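Local structure of nicotinamide-nucleotide adenylyltransferase NadR family / Ribosylnicotinamide kinase (Lactococcus lactis subsp. cremoris, 6GYE) at residues R177-V182 with V247-N252; I204-E210 with Q253-D259. The protein binds nicotinamide riboside and probably phosphorylates it to the mononucleotide, a kinase activity joined to a presumed nicotinamide-nucleotide adenylyltransferase activity on the way to NAD+. All blocks are in the same frame, centred on the assembly; numbering follows the deposited sequence.

After the five-stranded parallel sheet of residues 15-147, the chain passes through helix 176-179 into strand 181-187 of a second parallel sheet, and 177-182 is the first segment met. Residues 204-210 follow, in the loop after helix 193-203. Helix 229-247 then leads to 247-252, which folds back onto 177-182 and closes contact 1. The chain continues directly into 253-259, whose strand lies beside 204-210 and closes contact 2, so the two loops cross. Strands 181-187 and 255-259 are neighbours, joined between the contacts by backbone bonds of Lys-181 with Gly-254 and Val-256. Both contacts touch nicotinamide riboside, contact 1 with its ribose and ring, contact 2 with its carboxamide.

Contact 1 (R177-V182 with V247-N252); sequences RHFSKV and VNSPAN. With NNR (Nicotinamide riboside), chain I; SO4 (sulfate ion), chain D.
At the ribose end of the nicotinamide riboside pocket, Arg-177 NH1 donates to Asn-248 OD1 (3.2 Å, 161° at the hydrogen). The oxygen lies at the guanidinium edge, nearly in its plane, with the amide plane turned 82° from it. A bend at chi3 (85°) turns the guanidinium out of line with its aliphatic stem, so that NH1 faces Asn-248. NE also reaches sulfate O2 weakly (3.4 Å); His-178 ND1 bonds this ion, probably from the crystallisation liquor, weakly too, beside Lys-65 and Tyr-69. Asn-248 ND2 makes a weak bond to ribose O2R. With a leucine in place of Arg-177, Asn-248 OD1 would probably lose its donor, leaving the amide freer to turn, and the sulfate one weak contact. Deeper in, Val-247 CG1 touches both Arg-177 CG (4.0 Å) and Ser-180 CB (4.1 Å), and its CG2 approaches the nicotinamide ring. Asn-252 ND2 spends both hydrogens, one on Ser-180 OG (3.2 Å, nearly straight) and one on Val-247 O (3.0 Å), its OD1 taking the amide of Gly-254. This side of the pocket is thus built where helix 229-247 ends against the turn from helix 176-179 into strand 181-187, in a P-loop NTPase fold.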
ATOM      1  N   ARG A 177      -1.291   0.720   3.155  1.00 45.99           N
ATOM      2  CA  ARG A 177      -1.081  -0.530   2.431  1.00 48.69           C
ATOM      3  C   ARG A 177       0.142  -0.445   1.530  1.00 56.38           C
ATOM      4  O   ARG A 177       0.962  -1.375   1.485  1.00 60.25           O
ATOM      5  CB  ARG A 177      -2.338  -0.874   1.627  1.00 44.36           C
ATOM      6  CG  ARG A 177      -2.090  -1.788   0.445  1.00 51.90           C
ATOM      7  CD  ARG A 177      -3.388  -2.105  -0.276  1.00 61.12           C
ATOM      8  NE  ARG A 177      -3.780  -1.111  -1.273  1.00 78.27           N
ATOM      9  CZ  ARG A 177      -4.695  -0.158  -1.074  1.00 86.20           C
ATOM     10  NH1 ARG A 177      -5.324  -0.051   0.104  1.00 82.12           N
ATOM     11  NH2 ARG A 177      -4.982   0.693  -2.059  1.00 82.01           N
ATOM     12  N   HIS A 178       0.302   0.693   0.844  1.00 56.63           N
ATOM     13  CA  HIS A 178       1.416   0.873  -0.081  1.00 52.14           C
ATOM     14  C   HIS A 178       2.760   0.725   0.618  1.00 55.59           C
ATOM     15  O   HIS A 178       3.718   0.205   0.027  1.00 56.36           O
ATOM     16  CB  HIS A 178       1.317   2.243  -0.749  1.00 54.67           C
ATOM     17  CG  HIS A 178       2.434   2.533  -1.700  1.00 59.99           C
ATOM     18  ND1 HIS A 178       2.421   2.111  -3.013  1.00 62.98           N
ATOM     19  CD2 HIS A 178       3.605   3.197  -1.529  1.00 62.48           C
ATOM     20  CE1 HIS A 178       3.532   2.507  -3.610  1.00 64.98           C
ATOM     21  NE2 HIS A 178       4.269   3.163  -2.731  1.00 63.20           N
ATOM     22  N   PHE A 179       2.865   1.198   1.861  1.00 47.56           N
ATOM     23  CA  PHE A 179       4.153   1.219   2.559  1.00 47.62           C
ATOM     24  C   PHE A 179       4.369   0.001   3.437  1.00 49.39           C
ATOM     25  O   PHE A 179       5.383  -0.078   4.138  1.00 47.62           O
ATOM     26  CB  PHE A 179       4.283   2.483   3.407  1.00 48.59           C
ATOM     27  CG  PHE A 179       4.446   3.727   2.598  1.00 47.35           C
ATOM     28  CD1 PHE A 179       5.659   4.030   2.014  1.00 45.06           C
ATOM     29  CD2 PHE A 179       3.374   4.572   2.388  1.00 48.60           C
ATOM     30  CE1 PHE A 179       5.801   5.174   1.249  1.00 53.54           C
ATOM     31  CE2 PHE A 179       3.512   5.711   1.621  1.00 51.59           C
ATOM     32  CZ  PHE A 179       4.716   6.016   1.054  1.00 54.08           C
ATOM     33  N   SER A 180       3.418  -0.924   3.447  1.00 53.53           N
ATOM     34  CA  SER A 180       3.490  -2.056   4.352  1.00 52.18           C
ATOM     35  C   SER A 180       4.586  -3.023   3.920  1.00 48.42           C
ATOM     36  O   SER A 180       4.802  -3.249   2.727  1.00 52.53           O
ATOM     37  CB  SER A 180       2.135  -2.762   4.408  1.00 44.49           C
ATOM     38  OG  SER A 180       2.211  -3.785   5.358  1.00 60.03           O
ATOM     39  N   LYS A 181       5.311  -3.559   4.898  1.00 48.85           N
ATOM     40  CA  LYS A 181       6.174  -4.709   4.667  1.00 48.66           C
ATOM     41  C   LYS A 181       5.357  -5.998   4.733  1.00 46.76           C
ATOM     42  O   LYS A 181       4.457  -6.136   5.569  1.00 46.45           O
ATOM     43  CB  LYS A 181       7.292  -4.728   5.707  1.00 43.59           C
ATOM     44  CG  LYS A 181       8.385  -3.645   5.499  1.00 51.64           C
ATOM     45  CD  LYS A 181       9.361  -4.059   4.449  1.00 54.09           C
ATOM     46  CE  LYS A 181      10.526  -3.066   4.301  1.00 62.31           C
ATOM     47  NZ  LYS A 181       9.992  -1.737   3.913  1.00 75.44           N
ATOM     48  N   VAL A 182       5.689  -6.960   3.879  1.00 49.39           N
ATOM     49  CA  VAL A 182       4.895  -8.184   3.753  1.00 51.23           C
ATOM     50  C   VAL A 182       5.839  -9.385   3.773  1.00 50.92           C
ATOM     51  O   VAL A 182       6.755  -9.474   2.947  1.00 52.18           O
ATOM     52  CB  VAL A 182       4.038  -8.174   2.471  1.00 51.96           C
ATOM     53  CG1 VAL A 182       3.246  -9.483   2.305  1.00 44.38           C
ATOM     54  CG2 VAL A 182       3.084  -6.969   2.455  1.00 46.14           C
ATOM     55  N   VAL A 247      -3.321  -6.992   5.309  1.00 44.51           N
ATOM     56  CA  VAL A 247      -2.515  -5.834   4.917  1.00 49.06           C
ATOM     57  C   VAL A 247      -3.277  -4.529   5.152  1.00 51.68           C
ATOM     58  O   VAL A 247      -2.689  -3.504   5.547  1.00 53.16           O
ATOM     59  CB  VAL A 247      -2.056  -5.969   3.456  1.00 48.50           C
ATOM     60  CG1 VAL A 247      -1.226  -4.754   3.047  1.00 45.87           C
ATOM     61  CG2 VAL A 247      -1.252  -7.245   3.296  1.00 45.43           C
ATOM     62  N   ASN A 248      -4.583  -4.539   4.895  1.00 49.05           N
ATOM     63  CA  ASN A 248      -5.421  -3.363   5.079  1.00 54.90           C
ATOM     64  C   ASN A 248      -5.954  -3.227   6.498  1.00 51.97           C
ATOM     65  O   ASN A 248      -6.642  -2.251   6.786  1.00 50.31           O
ATOM     66  CB  ASN A 248      -6.606  -3.383   4.099  1.00 48.74           C
ATOM     67  CG  ASN A 248      -6.167  -3.169   2.656  1.00 56.85           C
ATOM     68  OD1 ASN A 248      -5.331  -2.310   2.367  1.00 62.61           O
ATOM     69  ND2 ASN A 248      -6.728  -3.943   1.749  1.00 55.94           N
ATOM     70  N   SER A 249      -5.614  -4.145   7.394  1.00 43.52           N
ATOM     71  CA  SER A 249      -6.189  -4.136   8.732  1.00 51.23           C
ATOM     72  C   SER A 249      -5.700  -2.926   9.537  1.00 52.78           C
ATOM     73  O   SER A 249      -4.518  -2.588   9.509  1.00 43.76           O
ATOM     74  CB  SER A 249      -5.798  -5.423   9.462  1.00 51.41           C
ATOM     75  OG  SER A 249      -6.144  -5.355  10.829  1.00 57.00           O
ATOM     76  N   PRO A 250      -6.566  -2.297  10.323  1.00 51.39           N
ATOM     77  CA  PRO A 250      -6.078  -1.280  11.274  1.00 46.94           C
ATOM     78  C   PRO A 250      -5.106  -1.822  12.301  1.00 53.42           C
ATOM     79  O   PRO A 250      -4.387  -1.036  12.914  1.00 51.73           O
ATOM     80  CB  PRO A 250      -7.355  -0.755  11.936  1.00 40.61           C
ATOM     81  CG  PRO A 250      -8.385  -1.842  11.681  1.00 40.48           C
ATOM     82  CD  PRO A 250      -8.017  -2.535  10.415  1.00 47.57           C
ATOM     83  N   ALA A 251      -5.070  -3.134  12.527  1.00 52.39           N
ATOM     84  CA  ALA A 251      -4.080  -3.707  13.421  1.00 45.92           C
ATOM     85  C   ALA A 251      -2.679  -3.715  12.809  1.00 44.37           C
ATOM     86  O   ALA A 251      -1.706  -3.971  13.524  1.00 41.84           O
ATOM     87  CB  ALA A 251      -4.501  -5.131  13.828  1.00 40.24           C
ATOM     88  N   ASN A 252      -2.559  -3.477  11.505  1.00 49.36           N
ATOM     89  CA  ASN A 252      -1.252  -3.398  10.866  1.00 45.78           C
ATOM     90  C   ASN A 252      -0.416  -2.296  11.506  1.00 46.91           C
ATOM     91  O   ASN A 252      -0.832  -1.133  11.555  1.00 50.57           O
ATOM     92  CB  ASN A 252      -1.429  -3.132   9.371  1.00 48.13           C
ATOM     93  CG  ASN A 252      -0.138  -3.276   8.588  1.00 49.72           C
ATOM     94  OD1 ASN A 252       0.943  -3.398   9.163  1.00 50.64           O
ATOM     95  ND2 ASN A 252      -0.246  -3.261   7.267  1.00 47.35           N
TER
HETATM   96  O2R NNR I 407      -5.176  -5.583  -0.749  1.00123.74           O
HETATM   97  C2R NNR I 407      -3.905  -5.267  -1.332  1.00128.62           C
HETATM   98  C3R NNR I 407      -3.972  -4.080  -2.285  1.00136.46           C
HETATM   99  O3R NNR I 407      -5.294  -3.538  -2.404  1.00135.39           O
HETATM  100  C4R NNR I 407      -3.503  -4.596  -3.636  1.00135.26           C
HETATM  101  C5R NNR I 407      -2.275  -3.838  -4.122  1.00124.29           C
HETATM  102  O5R NNR I 407      -1.843  -4.384  -5.373  1.00117.82           O
HETATM  103  O4R NNR I 407      -3.189  -5.984  -3.494  1.00135.60           O
HETATM  104  C1R NNR I 407      -3.411  -6.445  -2.159  1.00125.15           C
HETATM  105  N1  NNR I 407      -2.159  -6.953  -1.595  1.00110.23           N
HETATM  106  C2  NNR I 407      -1.945  -8.274  -1.544  1.00 95.13           C
HETATM  107  C6  NNR I 407      -1.242  -6.089  -1.137  1.00107.57           C
HETATM  108  C5  NNR I 407      -0.045  -6.544  -0.597  1.00 94.80           C
HETATM  109  C4  NNR I 407       0.201  -7.908  -0.533  1.00 85.89           C
HETATM  110  C3  NNR I 407      -0.764  -8.782  -1.014  1.00 92.92           C
HETATM  111  C7  NNR I 407      -0.536 -10.263  -0.962  1.00 99.30           C
HETATM  112  O7  NNR I 407      -1.496 -11.017  -0.959  1.00 82.61           O
HETATM  113  N7  NNR I 407       0.715 -10.719  -0.919  1.00101.54           N
HETATM  114  S   SO4 D 402      -1.051   0.643  -3.572  1.00 80.27           S
HETATM  115  O1  SO4 D 402      -1.551   1.634  -2.637  1.00 65.47           O
HETATM  116  O2  SO4 D 402      -2.185  -0.123  -4.094  1.00 92.10           O
HETATM  117  O3  SO4 D 402      -0.375   1.281  -4.693  1.00 92.82           O
HETATM  118  O4  SO4 D 402      -0.092  -0.233  -2.901  1.00 77.91           O

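Contact 2 (I204-E210 with Q253-D259). With NNR (Nicotinamide riboside), chain I.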
ATOM      1  N   ILE A 204       6.048  -9.635  17.275  1.00 41.93           N
ATOM      2  CA  ILE A 204       6.196  -8.193  17.115  1.00 42.92           C
ATOM      3  C   ILE A 204       4.844  -7.488  17.026  1.00 50.81           C
ATOM      4  O   ILE A 204       4.762  -6.362  16.523  1.00 48.65           O
ATOM      5  CB  ILE A 204       7.053  -7.880  15.871  1.00 45.85           C
ATOM      6  CG1 ILE A 204       6.443  -8.531  14.617  1.00 41.81           C
ATOM      7  CG2 ILE A 204       8.496  -8.352  16.069  1.00 41.59           C
ATOM      8  CD1 ILE A 204       7.084  -8.031  13.310  1.00 49.74           C
ATOM      9  N   ASN A 205       3.780  -8.128  17.525  1.00 45.46           N
ATOM     10  CA  ASN A 205       2.446  -7.533  17.534  1.00 45.97           C
ATOM     11  C   ASN A 205       1.937  -7.248  16.119  1.00 49.17           C
ATOM     12  O   ASN A 205       1.233  -6.260  15.884  1.00 47.92           O
ATOM     13  CB  ASN A 205       2.390  -6.267  18.409  1.00 39.42           C
ATOM     14  CG  ASN A 205       2.431  -6.585  19.877  1.00 48.56           C
ATOM     15  OD1 ASN A 205       2.126  -7.717  20.281  1.00 40.47           O
ATOM     16  ND2 ASN A 205       2.721  -5.577  20.703  1.00 40.51           N
ATOM     17  N   ALA A 206       2.309  -8.126  15.145  1.00 42.64           N
ATOM     18  CA  ALA A 206       1.874  -7.978  13.768  1.00 43.24           C
ATOM     19  C   ALA A 206       0.636  -8.821  13.487  1.00 45.57           C
ATOM     20  O   ALA A 206       0.434  -9.865  14.114  1.00 44.85           O
ATOM     21  CB  ALA A 206       2.991  -8.404  12.812  1.00 40.16           C
ATOM     22  N   PRO A 207      -0.216  -8.397  12.556  1.00 40.24           N
ATOM     23  CA  PRO A 207      -1.324  -9.247  12.133  1.00 42.49           C
ATOM     24  C   PRO A 207      -0.802 -10.335  11.209  1.00 41.93           C
ATOM     25  O   PRO A 207       0.279 -10.230  10.631  1.00 47.32           O
ATOM     26  CB  PRO A 207      -2.270  -8.283  11.393  1.00 38.99           C
ATOM     27  CG  PRO A 207      -1.424  -7.200  10.936  1.00 48.25           C
ATOM     28  CD  PRO A 207      -0.240  -7.093  11.869  1.00 44.76           C
ATOM     29  N   PHE A 208      -1.592 -11.395  11.083  1.00 46.23           N
ATOM     30  CA  PHE A 208      -1.250 -12.495  10.197  1.00 47.22           C
ATOM     31  C   PHE A 208      -2.531 -13.058   9.594  1.00 48.04           C
ATOM     32  O   PHE A 208      -3.603 -12.933  10.173  1.00 46.96           O
ATOM     33  CB  PHE A 208      -0.484 -13.595  10.944  1.00 41.38           C
ATOM     34  CG  PHE A 208      -1.253 -14.194  12.091  1.00 46.06           C
ATOM     35  CD1 PHE A 208      -1.165 -13.650  13.365  1.00 40.43           C
ATOM     36  CD2 PHE A 208      -2.070 -15.296  11.892  1.00 47.63           C
ATOM     37  CE1 PHE A 208      -1.878 -14.209  14.423  1.00 43.52           C
ATOM     38  CE2 PHE A 208      -2.795 -15.851  12.946  1.00 49.50           C
ATOM     39  CZ  PHE A 208      -2.699 -15.314  14.207  1.00 37.88           C
ATOM     40  N   SER A 209      -2.414 -13.677   8.432  1.00 43.11           N
ATOM     41  CA  SER A 209      -3.534 -14.380   7.836  1.00 46.31           C
ATOM     42  C   SER A 209      -3.444 -15.870   8.151  1.00 47.29           C
ATOM     43  O   SER A 209      -2.400 -16.383   8.561  1.00 49.51           O
ATOM     44  CB  SER A 209      -3.553 -14.163   6.322  1.00 46.52           C
ATOM     45  OG  SER A 209      -2.435 -14.810   5.750  1.00 47.60           O
ATOM     46  N   GLU A 210      -4.542 -16.572   7.893  1.00 48.11           N
ATOM     47  CA  GLU A 210      -4.599 -18.022   8.012  1.00 51.73           C
ATOM     48  C   GLU A 210      -4.552 -18.631   6.621  1.00 44.50           C
ATOM     49  O   GLU A 210      -4.713 -17.942   5.607  1.00 49.88           O
ATOM     50  CB  GLU A 210      -5.878 -18.489   8.726  1.00 49.71           C
ATOM     51  CG  GLU A 210      -6.093 -17.996  10.157  1.00 71.31           C
ATOM     52  CD  GLU A 210      -5.181 -18.661  11.190  1.00 89.34           C
ATOM     53  OE1 GLU A 210      -4.343 -19.514  10.819  1.00 93.14           O
ATOM     54  OE2 GLU A 210      -5.309 -18.326  12.390  1.00 94.79           O
ATOM     55  N   GLN A 253       0.755  -2.668  12.018  1.00 42.72           N
ATOM     56  CA  GLN A 253       1.705  -1.701  12.538  1.00 46.14           C
ATOM     57  C   GLN A 253       2.859  -1.458  11.583  1.00 51.90           C
ATOM     58  O   GLN A 253       3.764  -0.710  11.925  1.00 51.70           O
ATOM     59  CB  GLN A 253       2.246  -2.141  13.909  1.00 39.60           C
ATOM     60  CG  GLN A 253       1.152  -2.516  14.868  1.00 44.88           C
ATOM     61  CD  GLN A 253       1.590  -2.589  16.324  1.00 42.56           C
ATOM     62  OE1 GLN A 253       0.877  -2.121  17.209  1.00 45.08           O
ATOM     63  NE2 GLN A 253       2.743  -3.186  16.580  1.00 46.73           N
ATOM     64  N   GLY A 254       2.831  -2.045  10.387  1.00 53.34           N
ATOM     65  CA  GLY A 254       3.861  -1.792   9.399  1.00 40.68           C
ATOM     66  C   GLY A 254       4.431  -3.055   8.792  1.00 46.18           C
ATOM     67  O   GLY A 254       5.125  -3.003   7.771  1.00 45.20           O
ATOM     68  N   ILE A 255       4.116  -4.206   9.393  1.00 48.26           N
ATOM     69  CA  ILE A 255       4.583  -5.505   8.921  1.00 47.25           C
ATOM     70  C   ILE A 255       3.435  -6.498   9.062  1.00 44.50           C
ATOM     71  O   ILE A 255       2.824  -6.578  10.132  1.00 44.47           O
ATOM     72  CB  ILE A 255       5.801  -5.982   9.745  1.00 46.81           C
ATOM     73  CG1 ILE A 255       6.871  -4.882   9.810  1.00 44.10           C
ATOM     74  CG2 ILE A 255       6.363  -7.297   9.180  1.00 41.32           C
ATOM     75  CD1 ILE A 255       8.162  -5.272  10.536  1.00 44.09           C
ATOM     76  N   VAL A 256       3.157  -7.287   8.009  1.00 45.25           N
ATOM     77  CA  VAL A 256       2.144  -8.338   8.098  1.00 51.70           C
ATOM     78  C   VAL A 256       2.722  -9.672   7.635  1.00 47.71           C
ATOM     79  O   VAL A 256       3.638  -9.729   6.810  1.00 48.55           O
ATOM     80  CB  VAL A 256       0.857  -8.008   7.304  1.00 53.76           C
ATOM     81  CG1 VAL A 256       0.401  -6.589   7.607  1.00 54.89           C
ATOM     82  CG2 VAL A 256       1.078  -8.199   5.839  1.00 61.48           C
ATOM     83  N   PHE A 257       2.175 -10.754   8.179  1.00 43.91           N
ATOM     84  CA  PHE A 257       2.616 -12.108   7.873  1.00 43.21           C
ATOM     85  C   PHE A 257       1.492 -12.857   7.173  1.00 49.39           C
ATOM     86  O   PHE A 257       0.343 -12.816   7.619  1.00 45.89           O
ATOM     87  CB  PHE A 257       3.053 -12.848   9.136  1.00 44.08           C
ATOM     88  CG  PHE A 257       4.317 -12.307   9.734  1.00 42.81           C
ATOM     89  CD1 PHE A 257       4.290 -11.199  10.587  1.00 44.27           C
ATOM     90  CD2 PHE A 257       5.536 -12.893   9.437  1.00 41.87           C
ATOM     91  CE1 PHE A 257       5.464 -10.678  11.135  1.00 41.17           C
ATOM     92  CE2 PHE A 257       6.726 -12.389   9.989  1.00 43.70           C
ATOM     93  CZ  PHE A 257       6.684 -11.274  10.841  1.00 42.71           C
ATOM     94  N   LEU A 258       1.819 -13.501   6.059  1.00 42.78           N
ATOM     95  CA  LEU A 258       0.832 -14.184   5.236  1.00 46.45           C
ATOM     96  C   LEU A 258       1.105 -15.683   5.230  1.00 45.85           C
ATOM     97  O   LEU A 258       2.223 -16.111   4.929  1.00 49.08           O
ATOM     98  CB  LEU A 258       0.849 -13.636   3.806  1.00 43.52           C
ATOM     99  CG  LEU A 258       0.582 -12.136   3.666  1.00 48.56           C
ATOM    100  CD1 LEU A 258       0.534 -11.778   2.178  1.00 41.08           C
ATOM    101  CD2 LEU A 258      -0.729 -11.719   4.391  1.00 42.91           C
ATOM    102  N   ASP A 259       0.067 -16.475   5.513  1.00 46.57           N
ATOM    103  CA  ASP A 259       0.157 -17.937   5.500  1.00 43.66           C
ATOM    104  C   ASP A 259      -0.236 -18.421   4.104  1.00 47.45           C
ATOM    105  O   ASP A 259      -1.418 -18.665   3.810  1.00 44.03           O
ATOM    106  CB  ASP A 259      -0.735 -18.543   6.581  1.00 48.21           C
ATOM    107  CG  ASP A 259      -0.385 -20.004   6.876  1.00 54.41           C
ATOM    108  OD1 ASP A 259       0.394 -20.590   6.093  1.00 55.81           O
ATOM    109  OD2 ASP A 259      -0.859 -20.555   7.898  1.00 53.10           O
TER
HETATM  110  O2R NNR I 407      -5.176  -5.583  -0.749  1.00123.74           O
HETATM  111  C2R NNR I 407      -3.905  -5.267  -1.332  1.00128.62           C
HETATM  112  C3R NNR I 407      -3.972  -4.080  -2.285  1.00136.46           C
HETATM  113  O3R NNR I 407      -5.294  -3.538  -2.404  1.00135.39           O
HETATM  114  C4R NNR I 407      -3.503  -4.596  -3.636  1.00135.26           C
HETATM  115  C5R NNR I 407      -2.275  -3.838  -4.122  1.00124.29           C
HETATM  116  O5R NNR I 407      -1.843  -4.384  -5.373  1.00117.82           O
HETATM  117  O4R NNR I 407      -3.189  -5.984  -3.494  1.00135.60           O
HETATM  118  C1R NNR I 407      -3.411  -6.445  -2.159  1.00125.15           C
HETATM  119  N1  NNR I 407      -2.159  -6.953  -1.595  1.00110.23           N
HETATM  120  C2  NNR I 407      -1.945  -8.274  -1.544  1.00 95.13           C
HETATM  121  C6  NNR I 407      -1.242  -6.089  -1.137  1.00107.57           C
HETATM  122  C5  NNR I 407      -0.045  -6.544  -0.597  1.00 94.80           C
HETATM  123  C4  NNR I 407       0.201  -7.908  -0.533  1.00 85.89           C
HETATM  124  C3  NNR I 407      -0.764  -8.782  -1.014  1.00 92.92           C
HETATM  125  C7  NNR I 407      -0.536 -10.263  -0.962  1.00 99.30           C
HETATM  126  O7  NNR I 407      -1.496 -11.017  -0.959  1.00 82.61           O
HETATM  127  N7  NNR I 407       0.715 -10.719  -0.919  1.00101.54           N
HETATM  128  O   HOH W   1       4.412  -4.891  14.323  1.00 48.95           O
HETATM  129  O   HOH W   2      -1.790 -18.829  10.025  1.00 57.93           O
HETATM  130  O   HOH W   3      -3.723 -21.252   8.969  1.00 60.72           O
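The Phe-257 ring is met across the contact along its edge, where Ile-204 CD1 and Ala-206 CB lie in its plane, each 3.8 Å from CE1; the Phe-208 ring has Glu-210 OE2 at its edge. Phe-257 belongs to strand 255-259, outermost in the parallel sheet of the P-loop NTPase fold, and 204-210 runs roughly alongside it, the two segments 38° apart. They form a single parallel bridge about Phe-208: Phe-257 N donates to Pro-207 O (3.1 Å), and Ser-209 N returns a bond to Phe-257 O (3.0 Å). One step on, Ser-209 OG accepts Asp-259 N (3.0 Å), a side-chain oxygen serving where a longer parallel pairing would use a backbone carbonyl. Chi1 of 68° sets that OG between its own N and carbonyl carbon, and Asn-243 of helix 229-247 binds it too.

Side chains alternate along the strand. Phe-257 packs against Ala-201 of helix 193-203, whereas Val-256 meets Pro-207 CG through CG1 and Leu-258 turns CD1 to the carboxamide N7 of nicotinamide riboside (3.3 Å). Asp-259 OD1 makes a salt bridge to Lys-193 and OD2 a hydrogen bond to Thr-194, consistent with a Walker A lysine and threonine next to the strand end. Glu-210, salt-bridged to Arg-198, lies near Asp-259, with two waters close to both carboxylates. At the other end of the contact, a water donates to Ile-204 O at 2.7 Å and accepts from Gln-253 NE2.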